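Local coordinates for protein RNA 2'-o-ribose methyltransferase (Thermus thermophilus, PDB 1IPA) that probably transfers a methyl group to the 2'-hydroxyl of an RNA ribose, using a knotted SPOUT-type methyltransferase domain, at residues 16-21 with 28-33; 87-92 with 155-160. All blocks are in the same frame, centred on the assembly; numbering follows the deposited sequence.

How the contacts relate
Contact 1 (16-21 with 28-33) closes along the chain before contact 2 (87-92 with 155-160) opens, and their centres lie about 9 Å apart. Contact 1 stays inside the N-terminal eL30-like domain, where it packs the turn before helix 20-26 against the edge strand 28-32. Contact 2 joins that same domain to the methyltransferase domain, through the loop after helix 81-87 and helix 156-161. Glu32, at the end of the edge strand, ties the two together: its carboxylate probably bonds Ser88 OG and Val89 N. The loop facing the methyltransferase domain is thus held by the strand that contact 1 covers.

Contact 1 of 2, residues 16-21 with 28-33; sequences RLLERK and RFLIEG
Leu17 and Leu30 set their side chains at about a right angle where the turn between helices 9-15 and 20-26 lies over strand 28-32, the edge strand of the mixed sheet in the eL30-like N-terminal domain. Leu17 points toward the strand. Its CB rests 4.0 Å from Leu30 CG, while CD2 meets the same isobutyl group at CD2 of Leu30, 4.1 Å away, so Leu17 spans that branch point with two of its own carbons. At the start of the strand, Leu17 CG sits 3.7 Å from Arg28 O, an apolar carbon against a backbone carbonyl.

Leu30 reaches back from the strand with CG anti to its carbonyl carbon (chi1 -56°). This torsion lets CD1 touch both leucines of 16-21, Leu17 at CB and Leu18 at CD2, the latter at 4.1 Å. Leu18 starts out directed away from the strand, but its CD2 end swings back to make this touch. Leu17 also touches Leu99 of the neighbouring strand 96-101 and Gln26 of helix 20-26.

The Phe29 ring leads away from the turn and meets the ring of Tyr154, the planes at about 55°; the turn meets the Phe29 backbone instead, Leu17 CG lying 4.2 Å from Phe29 CA. Arg28 likewise sends its guanidinium elsewhere, to a salt bridge with Glu48.

No direct hydrogen bond crosses between 16-21 and 28-33. A water does the polar work: it accepts from Leu30 N at 3.0 Å and donates to Leu17 O at 2.8 Å, linking a strand amide to the turn, and Leu17 O also takes a bond from Arg23 NH1.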
loop_
_atom_site.group_PDB
_atom_site.type_symbol
_atom_site.label_atom_id
_atom_site.label_comp_id
_atom_site.label_asym_id
_atom_site.label_seq_id
_atom_site.Cartn_x
_atom_site.Cartn_y
_atom_site.Cartn_z
ATOM N N ARG A 16 -11.786 2.846 18.234
ATOM C CA ARG A 16 -10.532 3.509 18.557
ATOM C C ARG A 16 -9.421 3.068 17.605
ATOM O O ARG A 16 -8.449 3.789 17.389
ATOM C CB ARG A 16 -10.128 3.184 19.999
ATOM C CG ARG A 16 -10.863 3.989 21.076
ATOM C CD ARG A 16 -10.787 3.276 22.428
ATOM N NE ARG A 16 -9.457 2.718 22.677
ATOM C CZ ARG A 16 -8.448 3.381 23.233
ATOM N NH1 ARG A 16 -8.609 4.639 23.617
ATOM N NH2 ARG A 16 -7.272 2.788 23.394
ATOM N N LEU A 17 -9.570 1.878 17.035
ATOM C CA LEU A 17 -8.563 1.353 16.127
ATOM C C LEU A 17 -8.496 2.137 14.816
ATOM O O LEU A 17 -7.620 1.889 13.986
ATOM C CB LEU A 17 -8.821 -0.136 15.861
ATOM C CG LEU A 17 -8.152 -1.221 16.728
ATOM C CD1 LEU A 17 -7.658 -0.686 18.069
ATOM C CD2 LEU A 17 -9.145 -2.352 16.914
ATOM N N LEU A 18 -9.412 3.088 14.625
ATOM C CA LEU A 18 -9.376 3.894 13.405
ATOM C C LEU A 18 -8.226 4.892 13.480
ATOM O O LEU A 18 -7.785 5.420 12.461
ATOM C CB LEU A 18 -10.702 4.622 13.173
ATOM C CG LEU A 18 -11.865 3.682 12.821
ATOM C CD1 LEU A 18 -13.127 4.480 12.593
ATOM C CD2 LEU A 18 -11.520 2.872 11.586
ATOM N N GLU A 19 -7.727 5.125 14.690
ATOM C CA GLU A 19 -6.611 6.039 14.889
ATOM C C GLU A 19 -5.310 5.253 15.086
ATOM O O GLU A 19 -5.308 4.189 15.709
ATOM C CB GLU A 19 -6.919 6.948 16.074
ATOM C CG GLU A 19 -8.083 7.880 15.765
ATOM C CD GLU A 19 -8.672 8.519 17.000
ATOM O OE1 GLU A 19 -7.908 9.135 17.775
ATOM O OE2 GLU A 19 -9.903 8.403 17.196
ATOM N N ARG A 20 -4.205 5.770 14.551
ATOM C CA ARG A 20 -2.932 5.060 14.637
ATOM C C ARG A 20 -2.361 4.765 16.016
ATOM O O ARG A 20 -1.943 3.642 16.269
ATOM C CB ARG A 20 -1.847 5.764 13.815
ATOM C CG ARG A 20 -0.524 5.014 13.896
ATOM C CD ARG A 20 0.509 5.462 12.878
ATOM N NE ARG A 20 1.632 4.526 12.862
ATOM C CZ ARG A 20 2.649 4.574 12.010
ATOM N NH1 ARG A 20 2.697 5.521 11.085
ATOM N NH2 ARG A 20 3.611 3.667 12.078
ATOM N N LYS A 21 -2.314 5.755 16.897
ATOM C CA LYS A 21 -1.758 5.530 18.230
ATOM C C LYS A 21 -2.413 4.340 18.942
ATOM O O LYS A 21 -1.737 3.563 19.610
ATOM C CB LYS A 21 -1.907 6.792 19.094
ATOM C CG LYS A 21 -0.632 7.612 19.253
ATOM C CD LYS A 21 -0.101 8.137 17.923
ATOM C CE LYS A 21 1.097 9.076 18.113
ATOM N NZ LYS A 21 0.736 10.328 18.834
ATOM N N ARG A 28 -3.319 -4.035 17.470
ATOM C CA ARG A 28 -4.479 -4.578 16.781
ATOM C C ARG A 28 -4.996 -3.600 15.730
ATOM O O ARG A 28 -4.760 -2.391 15.822
ATOM C CB ARG A 28 -5.561 -4.924 17.796
ATOM C CG ARG A 28 -5.237 -6.202 18.541
ATOM C CD ARG A 28 -6.175 -6.465 19.686
ATOM N NE ARG A 28 -5.941 -7.790 20.253
ATOM C CZ ARG A 28 -4.821 -8.163 20.863
ATOM N NH1 ARG A 28 -3.815 -7.309 20.996
ATOM N NH2 ARG A 28 -4.703 -9.397 21.335
ATOM N N PHE A 29 -5.675 -4.127 14.717
ATOM C CA PHE A 29 -6.213 -3.293 13.655
ATOM C C PHE A 29 -7.383 -3.985 12.973
ATOM O O PHE A 29 -7.524 -5.209 13.039
ATOM C CB PHE A 29 -5.120 -2.925 12.628
ATOM C CG PHE A 29 -4.546 -4.104 11.883
ATOM C CD1 PHE A 29 -4.877 -4.325 10.547
ATOM C CD2 PHE A 29 -3.657 -4.982 12.508
ATOM C CE1 PHE A 29 -4.336 -5.398 9.841
ATOM C CE2 PHE A 29 -3.110 -6.063 11.804
ATOM C CZ PHE A 29 -3.455 -6.264 10.464
ATOM N N LEU A 30 -8.222 -3.180 12.328
ATOM C CA LEU A 30 -9.402 -3.675 11.656
ATOM C C LEU A 30 -9.128 -3.948 10.194
ATOM O O LEU A 30 -8.329 -3.260 9.551
ATOM C CB LEU A 30 -10.532 -2.654 11.781
ATOM C CG LEU A 30 -10.915 -2.242 13.203
ATOM C CD1 LEU A 30 -11.722 -0.954 13.165
ATOM C CD2 LEU A 30 -11.685 -3.362 13.874
ATOM N N ILE A 31 -9.789 -4.971 9.673
ATOM C CA ILE A 31 -9.634 -5.323 8.282
ATOM C C ILE A 31 -11.017 -5.434 7.645
ATOM O O ILE A 31 -11.719 -6.428 7.828
ATOM C CB ILE A 31 -8.880 -6.651 8.131
ATOM C CG1 ILE A 31 -7.528 -6.567 8.863
ATOM C CG2 ILE A 31 -8.693 -6.967 6.655
ATOM C CD1 ILE A 31 -6.681 -7.853 8.798
ATOM N N GLU A 32 -11.402 -4.395 6.911
ATOM C CA GLU A 32 -12.695 -4.334 6.223
ATOM C C GLU A 32 -12.647 -4.937 4.808
ATOM O O GLU A 32 -11.791 -4.576 3.997
ATOM C CB GLU A 32 -13.165 -2.873 6.156
ATOM C CG GLU A 32 -14.344 -2.591 5.240
ATOM C CD GLU A 32 -14.974 -1.206 5.489
ATOM O OE1 GLU A 32 -14.231 -0.221 5.716
ATOM O OE2 GLU A 32 -16.221 -1.104 5.445
ATOM N N GLY A 33 -13.563 -5.859 4.525
ATOM C CA GLY A 33 -13.614 -6.471 3.213
ATOM C C GLY A 33 -13.183 -7.922 3.181
ATOM O O GLY A 33 -12.133 -8.284 3.721
HETATM O O HOH W 1 -7.877 -0.200 12.147
#

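Contact 2 of 2, residues 87-92 with 155-160; sequences LSVRDN and SPQVIR
The interface between the eL30-like domain and the knotted SpoU methyltransferase domain is made here by the loop following helix 81-87, which lies against the short helix 156-161. Arg90 and Arg160 carry its outer part. Their chains cross obliquely, each extended from CG to NE, and the guanidinium planes are 19° apart. Contact falls mainly between the aliphatic part of Arg90 and the flat head of Arg160: Arg90 CG stands over one face of that guanidinium, displaced toward its rim, 3.7 Å from Arg160 NE. Arg90 CB lies 3.9 Å from Arg160 CZ. Arg160 gets there with CG anti to its backbone N (chi1 -169°), which carries the extended chain across to Arg90.

The two NE atoms come within 3.8 Å, and this closeness of like charges is probably eased by Glu32 and Glu36, to which Arg90 makes long, weak ion pairs. With an alanine here in place of the arginine of the loop, CG no longer covers the face of the Arg160 guanidinium, which would probably be freer to turn away from the loop.

Nearer the start of the helix the contact is apolar. Val89 points toward Pro156 and crosses it steeply, its CG1 4.2 Å from Pro156 CB. The other methyl, CG2, reaches Gln157 OE1 at 3.7 Å; the Gln157 chain, bent at chi2, brings the amide end back to the loop. Leu18 packs on Pro156 as well, so more than one loop of the N-terminal domain meets this helix.

The loop is shaped locally by an ST turn, in which Ser88 OG accepts a nearly straight bond from Arg90 N at 3.0 Å.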
loop_
_atom_site.group_PDB
_atom_site.type_symbol
_atom_site.label_atom_id
_atom_site.label_comp_id
_atom_site.label_asym_id
_atom_site.label_seq_id
_atom_site.Cartn_x
_atom_site.Cartn_y
_atom_site.Cartn_z
ATOM N N LEU A 87 -17.186 1.526 11.974
ATOM C CA LEU A 87 -15.856 0.943 11.862
ATOM C C LEU A 87 -15.323 1.026 10.427
ATOM O O LEU A 87 -14.164 0.709 10.173
ATOM C CB LEU A 87 -15.879 -0.530 12.285
ATOM C CG LEU A 87 -16.044 -0.981 13.747
ATOM C CD1 LEU A 87 -15.567 0.106 14.712
ATOM C CD2 LEU A 87 -17.475 -1.327 14.008
ATOM N N SER A 88 -16.180 1.455 9.504
ATOM C CA SER A 88 -15.837 1.540 8.091
ATOM C C SER A 88 -15.149 2.821 7.639
ATOM O O SER A 88 -15.286 3.880 8.255
ATOM C CB SER A 88 -17.100 1.331 7.246
ATOM O OG SER A 88 -16.819 1.423 5.859
ATOM N N VAL A 89 -14.412 2.711 6.541
ATOM C CA VAL A 89 -13.710 3.851 5.980
ATOM C C VAL A 89 -14.152 4.004 4.522
ATOM O O VAL A 89 -13.497 4.673 3.733
ATOM C CB VAL A 89 -12.174 3.650 6.078
ATOM C CG1 VAL A 89 -11.694 2.665 5.040
ATOM C CG2 VAL A 89 -11.473 4.964 5.947
ATOM N N ARG A 90 -15.279 3.377 4.190
ATOM C CA ARG A 90 -15.850 3.412 2.843
ATOM C C ARG A 90 -17.205 4.116 2.853
ATOM O O ARG A 90 -17.798 4.312 3.912
ATOM C CB ARG A 90 -16.090 1.993 2.332
ATOM C CG ARG A 90 -15.005 1.007 2.650
ATOM C CD ARG A 90 -15.405 -0.359 2.153
ATOM N NE ARG A 90 -14.287 -1.288 2.176
ATOM C CZ ARG A 90 -14.317 -2.489 1.617
ATOM N NH1 ARG A 90 -15.415 -2.892 0.999
ATOM N NH2 ARG A 90 -13.248 -3.278 1.664
ATOM N N ASP A 91 -17.702 4.480 1.671
ATOM C CA ASP A 91 -19.013 5.118 1.575
ATOM C C ASP A 91 -20.032 4.061 1.977
ATOM O O ASP A 91 -20.940 4.328 2.763
ATOM C CB ASP A 91 -19.289 5.600 0.150
ATOM C CG ASP A 91 -18.422 6.782 -0.244
ATOM O OD1 ASP A 91 -18.443 7.803 0.479
ATOM O OD2 ASP A 91 -17.722 6.694 -1.277
ATOM N N ASN A 92 -19.860 2.859 1.430
ATOM C CA ASN A 92 -20.721 1.717 1.735
ATOM C C ASN A 92 -19.830 0.619 2.327
ATOM O O ASN A 92 -19.029 0.002 1.616
ATOM C CB ASN A 92 -21.403 1.190 0.470
ATOM C CG ASN A 92 -22.251 2.238 -0.214
ATOM O OD1 ASN A 92 -21.738 3.103 -0.930
ATOM N ND2 ASN A 92 -23.560 2.177 0.008
ATOM N N SER A 155 -2.986 1.084 8.644
ATOM C CA SER A 155 -4.087 2.033 8.605
ATOM C C SER A 155 -5.198 1.517 7.704
ATOM O O SER A 155 -4.958 0.774 6.754
ATOM C CB SER A 155 -3.621 3.403 8.094
ATOM O OG SER A 155 -3.588 3.442 6.682
ATOM N N PRO A 156 -6.442 1.891 8.011
ATOM C CA PRO A 156 -7.578 1.453 7.203
ATOM C C PRO A 156 -7.509 1.920 5.742
ATOM O O PRO A 156 -7.896 1.175 4.842
ATOM C CB PRO A 156 -8.774 2.044 7.945
ATOM C CG PRO A 156 -8.339 1.965 9.358
ATOM C CD PRO A 156 -6.900 2.462 9.289
ATOM N N GLN A 157 -7.026 3.138 5.498
ATOM C CA GLN A 157 -6.954 3.631 4.119
ATOM C C GLN A 157 -5.856 2.978 3.291
ATOM O O GLN A 157 -6.029 2.774 2.098
ATOM C CB GLN A 157 -6.821 5.163 4.058
ATOM C CG GLN A 157 -6.134 5.823 5.233
ATOM C CD GLN A 157 -7.002 5.860 6.487
ATOM O OE1 GLN A 157 -8.128 6.363 6.462
ATOM N NE2 GLN A 157 -6.477 5.331 7.587
ATOM N N VAL A 158 -4.731 2.645 3.914
ATOM C CA VAL A 158 -3.651 1.990 3.184
ATOM C C VAL A 158 -4.133 0.596 2.804
ATOM O O VAL A 158 -3.860 0.107 1.716
ATOM C CB VAL A 158 -2.375 1.857 4.042
ATOM C CG1 VAL A 158 -1.300 1.138 3.258
ATOM C CG2 VAL A 158 -1.877 3.240 4.462
ATOM N N ILE A 159 -4.863 -0.039 3.713
ATOM C CA ILE A 159 -5.392 -1.371 3.466
ATOM C C ILE A 159 -6.454 -1.379 2.357
ATOM O O ILE A 159 -6.417 -2.236 1.480
ATOM C CB ILE A 159 -5.978 -1.989 4.771
ATOM C CG1 ILE A 159 -4.828 -2.406 5.703
ATOM C CG2 ILE A 159 -6.883 -3.170 4.438
ATOM C CD1 ILE A 159 -5.256 -2.675 7.161
ATOM N N ARG A 160 -7.398 -0.440 2.382
ATOM C CA ARG A 160 -8.418 -0.423 1.339
ATOM C C ARG A 160 -7.852 -0.028 -0.029
ATOM O O ARG A 160 -8.090 -0.712 -1.008
ATOM C CB ARG A 160 -9.572 0.535 1.670
ATOM C CG ARG A 160 -10.747 0.321 0.709
ATOM C CD ARG A 160 -11.612 1.544 0.434
ATOM N NE ARG A 160 -12.785 1.164 -0.368
ATOM C CZ ARG A 160 -13.712 2.010 -0.820
ATOM N NH1 ARG A 160 -13.625 3.313 -0.560
ATOM N NH2 ARG A 160 -14.739 1.549 -1.531
#